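PDB 3CTP: periplasmic binding protein/LacI transcriptional regulator from Alkaliphilus metalliredigens, which binds beta-D-xylulofuranose in its sensor region and, as a member of the LacI family, probably represses transcription by binding DNA. Local coordinates for residues E142-I145 and I150-S153; S154-G159 and F184-L189; Y168-R173 and E260-G265; E204-E209 and V230-I235. All blocks are in the same frame, centred on the assembly; numbering follows the deposited sequence.

Interaction 1 of 4, residues E142-I145 and I150-S153. With XLF (beta-D-xylulofuranose), chain C.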
loop_
_atom_site.group_PDB
_atom_site.type_symbol
_atom_site.label_atom_id
_atom_site.label_comp_id
_atom_site.label_asym_id
_atom_site.label_seq_id
_atom_site.Cartn_x
_atom_site.Cartn_y
_atom_site.Cartn_z
ATOM N N GLU A 142 17.249 -6.507 -5.999
ATOM C CA GLU A 142 18.173 -5.593 -5.288
ATOM C C GLU A 142 19.339 -6.196 -4.549
ATOM O O GLU A 142 20.501 -5.901 -4.870
ATOM C CB GLU A 142 17.428 -4.637 -4.358
ATOM C CG GLU A 142 16.606 -3.656 -5.195
ATOM C CD GLU A 142 15.942 -2.556 -4.376
ATOM O OE1 GLU A 142 15.437 -1.591 -5.006
ATOM O OE2 GLU A 142 15.925 -2.655 -3.125
ATOM N N ASN A 143 19.056 -6.952 -3.486
ATOM C CA ASN A 143 20.157 -7.411 -2.659
ATOM C C ASN A 143 20.683 -8.730 -3.190
ATOM O O ASN A 143 19.907 -9.640 -3.506
ATOM C CB ASN A 143 19.692 -7.621 -1.212
ATOM C CG ASN A 143 19.562 -6.332 -0.434
ATOM O OD1 ASN A 143 19.764 -5.235 -0.952
ATOM N ND2 ASN A 143 19.218 -6.465 0.852
ATOM N N HIS A 144 22.003 -8.825 -3.255
ATOM C CA HIS A 144 22.665 -10.045 -3.712
ATOM C C HIS A 144 22.584 -11.098 -2.627
ATOM O O HIS A 144 22.838 -10.815 -1.462
ATOM C CB HIS A 144 24.129 -9.726 -4.025
ATOM C CG HIS A 144 24.289 -8.885 -5.252
ATOM N ND1 HIS A 144 24.155 -7.512 -5.239
ATOM C CD2 HIS A 144 24.525 -9.228 -6.543
ATOM C CE1 HIS A 144 24.298 -7.043 -6.469
ATOM N NE2 HIS A 144 24.523 -8.063 -7.279
ATOM N N ILE A 145 22.305 -12.338 -3.010
ATOM C CA ILE A 145 22.135 -13.388 -2.025
ATOM C C ILE A 145 23.314 -14.344 -2.056
ATOM O O ILE A 145 24.099 -14.419 -1.089
ATOM C CB ILE A 145 20.801 -14.110 -2.274
ATOM C CG1 ILE A 145 19.690 -13.091 -2.148
ATOM C CG2 ILE A 145 20.574 -15.193 -1.199
ATOM C CD1 ILE A 145 18.291 -13.702 -2.298
ATOM N N ILE A 150 20.632 -14.896 -9.661
ATOM C CA ILE A 150 20.576 -13.666 -10.444
ATOM C C ILE A 150 19.943 -12.557 -9.633
ATOM O O ILE A 150 18.933 -12.782 -8.975
ATOM C CB ILE A 150 19.686 -13.869 -11.666
ATOM C CG1 ILE A 150 20.364 -14.855 -12.638
ATOM C CG2 ILE A 150 19.429 -12.506 -12.393
ATOM C CD1 ILE A 150 19.423 -15.319 -13.782
ATOM N N THR A 151 20.505 -11.364 -9.711
ATOM C CA THR A 151 19.959 -10.188 -9.004
ATOM C C THR A 151 19.504 -9.158 -10.048
ATOM O O THR A 151 20.283 -8.773 -10.954
ATOM C CB THR A 151 21.055 -9.542 -8.118
ATOM O OG1 THR A 151 21.665 -10.543 -7.288
ATOM C CG2 THR A 151 20.472 -8.442 -7.247
ATOM N N ILE A 152 18.249 -8.706 -9.935
ATOM C CA ILE A 152 17.675 -7.717 -10.833
ATOM C C ILE A 152 17.486 -6.437 -10.009
ATOM O O ILE A 152 17.021 -6.488 -8.869
ATOM C CB ILE A 152 16.270 -8.188 -11.342
ATOM C CG1 ILE A 152 16.342 -9.532 -12.100
ATOM C CG2 ILE A 152 15.629 -7.135 -12.253
ATOM C CD1 ILE A 152 16.191 -10.832 -11.185
ATOM N N SER A 153 17.807 -5.293 -10.581
ATOM C CA SER A 153 17.656 -4.049 -9.849
ATOM C C SER A 153 17.481 -2.897 -10.798
ATOM O O SER A 153 17.715 -3.066 -11.989
ATOM C CB SER A 153 18.908 -3.846 -9.010
ATOM O OG SER A 153 18.771 -2.705 -8.180
HETATM O O4 XLF C . 15.266 -0.649 -1.439
HETATM C C4 XLF C . 14.815 0.530 -2.111
HETATM C C5 XLF C . 14.335 1.507 -1.047
HETATM O O5 XLF C . 12.908 1.537 -1.155
HETATM C C3 XLF C . 13.578 0.237 -2.945
HETATM O O3 XLF C . 13.869 0.251 -4.348
HETATM C C2 XLF C . 12.675 1.374 -2.551
HETATM O O2 XLF C . 13.047 2.587 -3.236
HETATM C C1 XLF C . 11.209 1.062 -2.770
HETATM O O1 XLF C . 10.414 2.142 -2.257
HETATM O O HOH W 1 16.031 -1.095 -7.567
HETATM O O HOH W 2 21.944 -12.823 -5.750
#
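Thr151 points its side chain at the loop that follows strand 138-141 and is the residue this contact covers most. Its methyl sits over the middle of the His144 imidazole, CG2 4.0 Å from the ring centroid, a CH-pi contact almost along the ring normal. The same methyl touches the Glu142 carbonyl. With CG2 anti to the backbone N (OG1 at chi1 -51°), the hydroxyl stands over the same face, toward its rim, OG1 3.2 Å from His144 CD2, where a water links it to Ile145 N. The ring nitrogens look elsewhere, to Glu185 and Asp310, and those bonds fix its rotation.

Glu142 is gripped at both ends. Its backbone N gives a nearly straight bond to Ile152 O, 2.9 Å long. From there the extended side chain carries the carboxylate to the sugar, OE1 taking a bond from XLF O3 at 2.5 Å and OE2 one from XLF O4 at 2.7 Å. A water that donates to OE1 accepts from Ser153 OG, which puts Ser153 in the second shell of the sugar site.

Strand 151-154 runs between strands 138-141 and 311-318; Ile152 packs on helix 286-302, while Glu142 meets Ala186 and Arg190 of helix 185-200.

Interaction 2 of 4, residues S154-G159 and F184-L189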
loop_
_atom_site.group_PDB
_atom_site.type_symbol
_atom_site.label_atom_id
_atom_site.label_comp_id
_atom_site.label_asym_id
_atom_site.label_seq_id
_atom_site.Cartn_x
_atom_site.Cartn_y
_atom_site.Cartn_z
ATOM N N SER A 154 17.047 -1.733 -10.299
ATOM C CA SER A 154 17.158 -0.522 -11.102
ATOM C C SER A 154 18.586 0.011 -11.005
ATOM O O SER A 154 19.359 -0.442 -10.172
ATOM C CB SER A 154 16.195 0.564 -10.624
ATOM O OG SER A 154 14.828 0.166 -10.805
ATOM N N ASP A 155 18.918 0.991 -11.843
ATOM C CA ASP A 155 20.247 1.603 -11.822
ATOM C C ASP A 155 20.329 2.626 -10.702
ATOM O O ASP A 155 20.271 3.838 -10.901
ATOM C CB ASP A 155 20.529 2.231 -13.198
ATOM C CG ASP A 155 21.939 2.714 -13.343
ATOM O OD1 ASP A 155 22.739 2.618 -12.377
ATOM O OD2 ASP A 155 22.210 3.237 -14.450
ATOM N N ASN A 156 20.454 2.112 -9.494
ATOM C CA ASN A 156 20.364 2.987 -8.327
ATOM C C ASN A 156 21.539 3.949 -8.168
ATOM O O ASN A 156 21.369 5.078 -7.683
ATOM C CB ASN A 156 20.188 2.088 -7.108
ATOM C CG ASN A 156 18.790 1.501 -7.072
ATOM O OD1 ASN A 156 17.809 2.251 -7.122
ATOM N ND2 ASN A 156 18.692 0.158 -7.060
ATOM N N TYR A 157 22.721 3.528 -8.601
ATOM C CA TYR A 157 23.868 4.408 -8.505
ATOM C C TYR A 157 23.654 5.634 -9.391
ATOM O O TYR A 157 23.777 6.789 -8.949
ATOM C CB TYR A 157 25.162 3.676 -8.911
ATOM C CG TYR A 157 26.320 4.638 -8.918
ATOM C CD1 TYR A 157 27.025 4.928 -7.746
ATOM C CD2 TYR A 157 26.667 5.318 -10.081
ATOM C CE1 TYR A 157 28.068 5.845 -7.743
ATOM C CE2 TYR A 157 27.688 6.244 -10.081
ATOM C CZ TYR A 157 28.385 6.503 -8.913
ATOM O OH TYR A 157 29.388 7.461 -8.925
ATOM N N ASN A 158 23.343 5.403 -10.630
ATOM C CA ASN A 158 23.145 6.518 -11.538
ATOM C C ASN A 158 21.914 7.358 -11.183
ATOM O O ASN A 158 21.942 8.533 -11.338
ATOM C CB ASN A 158 23.086 6.077 -12.991
ATOM C CG ASN A 158 24.452 5.747 -13.561
ATOM O OD1 ASN A 158 25.425 6.355 -13.255
ATOM N ND2 ASN A 158 24.470 4.785 -14.414
ATOM N N GLY A 159 20.889 6.714 -10.634
ATOM C CA GLY A 159 19.727 7.479 -10.152
ATOM C C GLY A 159 20.111 8.423 -9.042
ATOM O O GLY A 159 19.620 9.552 -9.012
ATOM N N PHE A 184 20.068 -2.034 2.819
ATOM C CA PHE A 184 19.446 -2.004 1.489
ATOM C C PHE A 184 20.532 -1.637 0.487
ATOM O O PHE A 184 20.947 -0.464 0.421
ATOM C CB PHE A 184 18.354 -0.922 1.402
ATOM C CG PHE A 184 17.193 -1.080 2.378
ATOM C CD1 PHE A 184 16.975 -2.254 3.094
ATOM C CD2 PHE A 184 16.292 -0.021 2.511
ATOM C CE1 PHE A 184 15.871 -2.351 3.984
ATOM C CE2 PHE A 184 15.192 -0.119 3.347
ATOM C CZ PHE A 184 14.991 -1.293 4.077
ATOM N N GLU A 185 21.010 -2.609 -0.291
ATOM C CA GLU A 185 22.042 -2.304 -1.278
ATOM C C GLU A 185 21.607 -1.154 -2.190
ATOM O O GLU A 185 22.440 -0.363 -2.628
ATOM C CB GLU A 185 22.364 -3.551 -2.132
ATOM C CG GLU A 185 23.116 -4.611 -1.346
ATOM C CD GLU A 185 23.578 -5.770 -2.217
ATOM O OE1 GLU A 185 24.006 -5.528 -3.363
ATOM O OE2 GLU A 185 23.441 -6.903 -1.761
ATOM N N ALA A 186 20.321 -1.104 -2.519
ATOM C CA ALA A 186 19.848 -0.085 -3.455
ATOM C C ALA A 186 20.029 1.311 -2.899
ATOM O O ALA A 186 20.441 2.220 -3.617
ATOM C CB ALA A 186 18.389 -0.329 -3.811
ATOM N N THR A 187 19.675 1.503 -1.628
ATOM C CA THR A 187 19.803 2.853 -1.087
ATOM C C THR A 187 21.261 3.218 -0.846
ATOM O O THR A 187 21.634 4.413 -0.889
ATOM C CB THR A 187 18.925 3.087 0.169
ATOM O OG1 THR A 187 19.267 2.160 1.195
ATOM C CG2 THR A 187 17.465 2.847 -0.186
ATOM N N GLU A 188 22.091 2.224 -0.581
ATOM C CA GLU A 188 23.527 2.512 -0.438
ATOM C C GLU A 188 24.082 3.018 -1.772
ATOM O O GLU A 188 24.885 3.943 -1.794
ATOM C CB GLU A 188 24.314 1.282 0.008
ATOM C CG GLU A 188 24.081 0.914 1.487
ATOM C CD GLU A 188 24.647 1.986 2.414
ATOM O OE1 GLU A 188 25.868 1.987 2.670
ATOM O OE2 GLU A 188 23.886 2.848 2.870
ATOM N N LEU A 189 23.652 2.410 -2.873
ATOM C CA LEU A 189 24.123 2.886 -4.181
ATOM C C LEU A 189 23.572 4.281 -4.480
ATOM O O LEU A 189 24.280 5.124 -5.057
ATOM C CB LEU A 189 23.731 1.881 -5.265
ATOM C CG LEU A 189 24.585 0.617 -5.285
ATOM C CD1 LEU A 189 23.955 -0.402 -6.232
ATOM C CD2 LEU A 189 26.012 0.971 -5.700
#
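Leu189 and Asn156 meet through their first side-chain carbons, CB to CB 4.0 Å, where the opening turns of helices 156-169 and 185-200 come together. The apolar contact continues outward: the Leu189 methyl CD2 lies 4.3 Å from Tyr157 CB. Deeper in, the Asn156 amide rests against Ala186, with ND2 3.3 Å from the methyl CB. Asn156 CG is anti to its own carbonyl carbon (chi1 -73°), which carries the amide across to Ala186, while OD1 accepts from Arg190 one turn further along the same helix as Ala186.

No conventional hydrogen bond joins the two segments. In its place there is a CA-H...O contact from Tyr157 CA to Leu189 O, 3.5 Å long and nearly linear at 171°. It brings the backbones close, with the CA atoms of Tyr157 and Leu189 4.6 Å apart. The Tyr157 hydroxyl continues to Asp196, a further tie to helix 185-200.

Within 154-159 the helix start is capped. Asp155, at the N-cap, takes a weak bond from Asn158 N on OD1, and its OD2 receives Asn158 ND2 at 2.7 Å through the syn lone pair.

Ala186 and Thr187 line the xylulofuranose pocket, and Arg190, held by Asn156, binds the sugar. Two helix N-termini meeting beside a cleft between two alpha/beta lobes fit the periplasmic-binding-protein fold of LacI-type sensor domains.

Interaction 3 of 4, residues Y168-R173 and E260-G265. With NA (sodium ion), chain D.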
loop_
_atom_site.group_PDB
_atom_site.type_symbol
_atom_site.label_atom_id
_atom_site.label_comp_id
_atom_site.label_asym_id
_atom_site.label_seq_id
_atom_site.Cartn_x
_atom_site.Cartn_y
_atom_site.Cartn_z
ATOM N N TYR A 168 21.377 20.328 -7.962
ATOM C CA TYR A 168 22.457 21.306 -8.222
ATOM C C TYR A 168 22.105 22.243 -9.401
ATOM O O TYR A 168 22.289 23.485 -9.337
ATOM C CB TYR A 168 23.774 20.540 -8.467
ATOM C CG TYR A 168 25.013 21.430 -8.464
ATOM C CD1 TYR A 168 25.682 21.716 -7.281
ATOM C CD2 TYR A 168 25.466 21.994 -9.629
ATOM C CE1 TYR A 168 26.826 22.551 -7.272
ATOM C CE2 TYR A 168 26.591 22.816 -9.626
ATOM C CZ TYR A 168 27.254 23.083 -8.451
ATOM O OH TYR A 168 28.374 23.906 -8.459
ATOM N N GLU A 169 21.557 21.662 -10.466
ATOM C CA GLU A 169 21.164 22.443 -11.653
ATOM C C GLU A 169 20.094 23.457 -11.273
ATOM O O GLU A 169 20.063 24.564 -11.839
ATOM C CB GLU A 169 20.627 21.524 -12.753
ATOM C CG GLU A 169 19.880 22.260 -13.881
ATOM C CD GLU A 169 18.816 21.398 -14.569
ATOM O OE1 GLU A 169 18.504 20.298 -14.057
ATOM O OE2 GLU A 169 18.286 21.827 -15.617
ATOM N N LYS A 170 19.240 23.106 -10.310
ATOM C CA LYS A 170 18.203 24.032 -9.832
ATOM C C LYS A 170 18.688 24.962 -8.727
ATOM O O LYS A 170 17.869 25.569 -8.027
ATOM C CB LYS A 170 16.961 23.272 -9.340
ATOM C CG LYS A 170 16.236 22.473 -10.423
ATOM C CD LYS A 170 16.115 23.257 -11.736
ATOM C CE LYS A 170 15.461 22.422 -12.831
ATOM N NZ LYS A 170 15.741 22.963 -14.209
ATOM N N GLY A 171 20.004 25.067 -8.566
ATOM C CA GLY A 171 20.582 26.096 -7.719
ATOM C C GLY A 171 20.825 25.718 -6.271
ATOM O O GLY A 171 21.271 26.546 -5.465
ATOM N N CYS A 172 20.595 24.450 -5.928
ATOM C CA CYS A 172 20.765 24.073 -4.535
ATOM C C CYS A 172 22.243 23.920 -4.198
ATOM O O CYS A 172 22.998 23.285 -4.952
ATOM C CB CYS A 172 20.078 22.738 -4.262
ATOM S SG CYS A 172 18.283 22.805 -4.480
ATOM N N ARG A 173 22.634 24.475 -3.050
ATOM C CA ARG A 173 24.007 24.329 -2.576
ATOM C C ARG A 173 24.093 23.810 -1.138
ATOM O O ARG A 173 25.061 23.134 -0.794
ATOM C CB ARG A 173 24.782 25.656 -2.708
ATOM C CG ARG A 173 24.839 26.196 -4.147
ATOM C CD ARG A 173 25.690 25.312 -5.066
ATOM N NE ARG A 173 25.813 25.832 -6.436
ATOM C CZ ARG A 173 25.004 25.531 -7.448
ATOM N NH1 ARG A 173 25.226 26.077 -8.643
ATOM N NH2 ARG A 173 23.962 24.698 -7.283
ATOM N N GLU A 260 10.691 27.300 -0.373
ATOM C CA GLU A 260 11.653 27.374 0.709
ATOM C C GLU A 260 12.629 26.205 0.690
ATOM O O GLU A 260 13.770 26.322 1.147
ATOM C CB GLU A 260 10.915 27.390 2.037
ATOM C CG GLU A 260 10.155 28.696 2.240
ATOM C CD GLU A 260 9.608 28.829 3.629
ATOM O OE1 GLU A 260 8.628 28.140 3.958
ATOM O OE2 GLU A 260 10.149 29.663 4.392
ATOM N N VAL A 261 12.176 25.058 0.196
ATOM C CA VAL A 261 13.078 23.928 0.093
ATOM C C VAL A 261 12.559 23.044 -1.023
ATOM O O VAL A 261 11.334 22.915 -1.192
ATOM C CB VAL A 261 13.168 23.169 1.409
ATOM C CG1 VAL A 261 11.823 22.645 1.768
ATOM C CG2 VAL A 261 14.194 22.010 1.297
ATOM N N GLN A 262 13.478 22.490 -1.809
ATOM C CA GLN A 262 13.108 21.609 -2.929
ATOM C C GLN A 262 13.317 20.170 -2.499
ATOM O O GLN A 262 14.205 19.910 -1.690
ATOM C CB GLN A 262 13.959 21.900 -4.148
ATOM C CG GLN A 262 13.824 23.371 -4.639
ATOM C CD GLN A 262 14.548 23.584 -5.939
ATOM O OE1 GLN A 262 14.293 22.890 -6.918
ATOM N NE2 GLN A 262 15.511 24.519 -5.946
ATOM N N ILE A 263 12.504 19.254 -3.040
ATOM C CA ILE A 263 12.534 17.838 -2.610
ATOM C C ILE A 263 12.569 16.964 -3.853
ATOM O O ILE A 263 11.810 17.192 -4.809
ATOM C CB ILE A 263 11.244 17.451 -1.836
ATOM C CG1 ILE A 263 10.888 18.505 -0.774
ATOM C CG2 ILE A 263 11.370 16.036 -1.251
ATOM C CD1 ILE A 263 11.816 18.558 0.383
ATOM N N ILE A 264 13.444 15.950 -3.839
ATOM C CA ILE A 264 13.371 14.893 -4.850
ATOM C C ILE A 264 13.360 13.549 -4.125
ATOM O O ILE A 264 14.103 13.365 -3.154
ATOM C CB ILE A 264 14.536 14.994 -5.852
ATOM C CG1 ILE A 264 14.483 13.854 -6.886
ATOM C CG2 ILE A 264 15.876 15.028 -5.126
ATOM C CD1 ILE A 264 15.383 14.126 -8.083
ATOM N N GLY A 265 12.496 12.629 -4.568
ATOM C CA GLY A 265 12.438 11.267 -3.991
ATOM C C GLY A 265 13.052 10.226 -4.916
ATOM O O GLY A 265 13.949 10.532 -5.722
HETATM NA NA NA D . 15.549 26.508 2.506
HETATM O O HOH W 3 15.323 28.569 3.358
HETATM O O HOH W 4 16.928 27.590 1.096
#
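Gln262 reaches from edge strand 262-264 to the turn that ends helix 156-169, and its amide carries the whole contact. The polar link is a weak hydrogen bond from NE2 to Lys170 O, 3.3 Å long. OE1 faces the other way for its bond, accepting from Ile324 N near the end of the modelled chain.

Van der Waals contacts flank the amide. Cys172 SG lies 3.6 Å from Gln262 NE2, and Lys170 CB comes equally near OE1. The Gln262 chain is extended beyond CG (chi2 -173°), which brings the amide up to the turn, and it crosses the Lys170 side chain at about a right angle. An alanine here is likely to leave Ile324 N and Lys170 O without these partners and open a gap beside Cys172.

The turn is a Schellman motif with Gly171 at positive phi. Arg173 NH2 stands over the Tyr168 ring and donates to two carbonyls, Tyr168 O in the carbonyl plane and Cys172 O from above it, each at 2.9 Å. Tyr168 O also accepts from Gly171 N. Lys170 NZ bends back to Glu169 OE2 in a weak salt bridge.

At the far end, Glu260 O binds sodium at 2.2 Å. The chemistry across the contact is thus neutral: one buried amide, using its N-H and its oxygen, joins the helix end and the chain's C-terminal part to the edge strand, while Lys170 pairs with Glu169 and Arg173 spends its charge on carbonyls of its own turn.

Interaction 4 of 4, residues E204-E209 and V230-I235. With NA (sodium ion), chain D.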
loop_
_atom_site.group_PDB
_atom_site.type_symbol
_atom_site.label_atom_id
_atom_site.label_comp_id
_atom_site.label_asym_id
_atom_site.label_seq_id
_atom_site.Cartn_x
_atom_site.Cartn_y
_atom_site.Cartn_z
ATOM N N GLU A 204 30.022 20.081 0.154
ATOM C CA GLU A 204 29.759 19.249 1.312
ATOM C C GLU A 204 28.247 19.052 1.447
ATOM O O GLU A 204 27.479 20.013 1.290
ATOM C CB GLU A 204 30.318 19.901 2.580
ATOM C CG GLU A 204 31.797 19.611 2.809
ATOM C CD GLU A 204 32.227 19.861 4.244
ATOM O OE1 GLU A 204 31.695 20.807 4.864
ATOM O OE2 GLU A 204 33.091 19.108 4.748
ATOM N N ILE A 205 27.859 17.820 1.758
ATOM C CA ILE A 205 26.445 17.402 1.888
ATOM C C ILE A 205 26.220 16.880 3.301
ATOM O O ILE A 205 27.123 16.277 3.886
ATOM C CB ILE A 205 26.163 16.174 1.001
ATOM C CG1 ILE A 205 26.403 16.492 -0.472
ATOM C CG2 ILE A 205 24.735 15.653 1.236
ATOM C CD1 ILE A 205 25.498 17.575 -0.996
ATOM N N ASP A 206 25.009 17.038 3.824
ATOM C CA ASP A 206 24.674 16.474 5.128
ATOM C C ASP A 206 23.810 15.234 4.911
ATOM O O ASP A 206 23.096 15.155 3.916
ATOM C CB ASP A 206 23.863 17.470 5.955
ATOM C CG ASP A 206 24.699 18.621 6.472
ATOM O OD1 ASP A 206 25.946 18.504 6.434
ATOM O OD2 ASP A 206 24.100 19.641 6.901
ATOM N N PHE A 207 23.885 14.286 5.846
ATOM C CA PHE A 207 23.106 13.050 5.778
ATOM C C PHE A 207 22.329 12.808 7.056
ATOM O O PHE A 207 22.816 13.103 8.163
ATOM C CB PHE A 207 24.047 11.854 5.541
ATOM C CG PHE A 207 24.797 11.942 4.259
ATOM C CD1 PHE A 207 24.186 11.601 3.072
ATOM C CD2 PHE A 207 26.125 12.396 4.229
ATOM C CE1 PHE A 207 24.848 11.718 1.851
ATOM C CE2 PHE A 207 26.800 12.515 3.016
ATOM C CZ PHE A 207 26.159 12.175 1.825
ATOM N N ILE A 208 21.123 12.245 6.910
ATOM C CA ILE A 208 20.371 11.658 8.041
ATOM C C ILE A 208 20.012 10.247 7.594
ATOM O O ILE A 208 19.555 10.075 6.472
ATOM C CB ILE A 208 19.073 12.454 8.273
ATOM C CG1 ILE A 208 19.412 13.847 8.814
ATOM C CG2 ILE A 208 18.121 11.735 9.262
ATOM C CD1 ILE A 208 18.190 14.768 8.941
ATOM N N GLU A 209 20.246 9.244 8.430
ATOM C CA GLU A 209 20.035 7.858 7.995
ATOM C C GLU A 209 18.854 7.238 8.702
ATOM O O GLU A 209 18.902 6.998 9.916
ATOM C CB GLU A 209 21.266 7.006 8.312
ATOM C CG GLU A 209 21.184 5.554 7.815
ATOM C CD GLU A 209 22.465 4.800 8.150
ATOM O OE1 GLU A 209 22.568 4.264 9.273
ATOM O OE2 GLU A 209 23.382 4.774 7.304
ATOM N N VAL A 230 14.268 23.261 7.184
ATOM C CA VAL A 230 13.878 24.265 6.210
ATOM C C VAL A 230 15.097 25.044 5.727
ATOM O O VAL A 230 15.046 25.680 4.668
ATOM C CB VAL A 230 12.829 25.251 6.769
ATOM C CG1 VAL A 230 13.437 26.110 7.851
ATOM C CG2 VAL A 230 12.277 26.132 5.634
ATOM N N ASN A 231 16.201 24.997 6.475
ATOM C CA ASN A 231 17.377 25.790 6.100
ATOM C C ASN A 231 18.139 25.234 4.893
ATOM O O ASN A 231 18.979 25.927 4.305
ATOM C CB ASN A 231 18.345 25.941 7.282
ATOM C CG ASN A 231 17.799 26.857 8.355
ATOM O OD1 ASN A 231 16.967 27.722 8.079
ATOM N ND2 ASN A 231 18.254 26.662 9.585
ATOM N N TYR A 232 17.870 23.976 4.540
ATOM C CA TYR A 232 18.486 23.408 3.340
ATOM C C TYR A 232 17.851 23.986 2.080
ATOM O O TYR A 232 16.691 24.396 2.110
ATOM C CB TYR A 232 18.329 21.871 3.326
ATOM C CG TYR A 232 19.182 21.207 4.404
ATOM C CD1 TYR A 232 20.541 21.033 4.214
ATOM C CD2 TYR A 232 18.621 20.806 5.619
ATOM C CE1 TYR A 232 21.342 20.437 5.196
ATOM C CE2 TYR A 232 19.401 20.231 6.619
ATOM C CZ TYR A 232 20.768 20.046 6.394
ATOM O OH TYR A 232 21.571 19.477 7.353
ATOM N N ASP A 233 18.606 24.005 0.983
ATOM C CA ASP A 233 18.060 24.401 -0.319
ATOM C C ASP A 233 17.295 23.227 -0.934
ATOM O O ASP A 233 16.262 23.424 -1.582
ATOM C CB ASP A 233 19.186 24.786 -1.309
ATOM C CG ASP A 233 19.987 26.003 -0.874
ATOM O OD1 ASP A 233 19.434 26.865 -0.163
ATOM O OD2 ASP A 233 21.180 26.082 -1.265
ATOM N N GLY A 234 17.825 22.017 -0.765
ATOM C CA GLY A 234 17.231 20.856 -1.420
ATOM C C GLY A 234 17.456 19.616 -0.574
ATOM O O GLY A 234 18.462 19.517 0.133
ATOM N N ILE A 235 16.536 18.664 -0.686
ATOM C CA ILE A 235 16.636 17.411 0.061
ATOM C C ILE A 235 16.367 16.272 -0.902
ATOM O O ILE A 235 15.359 16.305 -1.627
ATOM C CB ILE A 235 15.555 17.363 1.157
ATOM C CG1 ILE A 235 15.719 18.540 2.118
ATOM C CG2 ILE A 235 15.673 16.047 1.959
ATOM C CD1 ILE A 235 14.572 18.664 3.110
HETATM NA NA NA D . 15.549 26.508 2.506
HETATM O O HOH W 4 16.928 27.590 1.096
HETATM O O HOH W 3 15.323 28.569 3.358
#
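A single short hydrogen bond carries nearly all of this surface contact: Tyr232 OH donates to Asp206 OD2 at 2.6 Å. The acceptor lies in the plane of the phenol ring, at its edge, and uses its anti lone pair, the one turned from the other carboxylate oxygen. Carboxylate and ring planes stand 89° apart, so the two flat groups do not stack. Asp206 CB follows behind, 3.4 Å from Tyr232 OH, and OD2 also passes 3.3 Å from Tyr232 CE1. Both residues have chi1 near -70°, CG beside the backbone N, which lets them span backbones whose CA atoms are 9.5 Å apart. A phenylalanine in place of Tyr232 would probably leave Asp206 OD2 without its donor and the carboxylate freer to turn.

The backbone of the same tyrosine serves the sodium ion: Tyr232 O and Val230 O each bind it at 2.4 Å, joined by Glu260 O and two waters. One of those waters donates to Asp233 OD1, which puts Asp233 in the second shell.

Strand 175-179 runs between strand 206-209 and strand 234-237, the one that follows Tyr232, and its Leu176 touches both Asp206 and Tyr232. The contact thus bridges over an inner strand of the parallel sheet, at the end where its strands begin and where loop carbonyls form a sodium site.

In the fold
From the N-terminal side, interaction 1 closes first, a short loop between neighbouring strands 138-141 and 151-154 of the larger sheet. The chain then runs from strand 151-154 into helix 156-169, whose start opens interaction 2, closed when the chain returns as helix 185-200. Interactions 1 and 2 touch through Glu185, which bonds to both Asn143 and His144, and together they border the sugar pocket. The end of helix 156-169 opens interaction 3, which crosses interaction 2 and closes much later at strand 262-264. Interaction 4 nests inside that loop. Interactions 3 and 4 share the sodium ion and the smaller, parallel sheet; their centres lie about 31 and 29 Å from that of interaction 1.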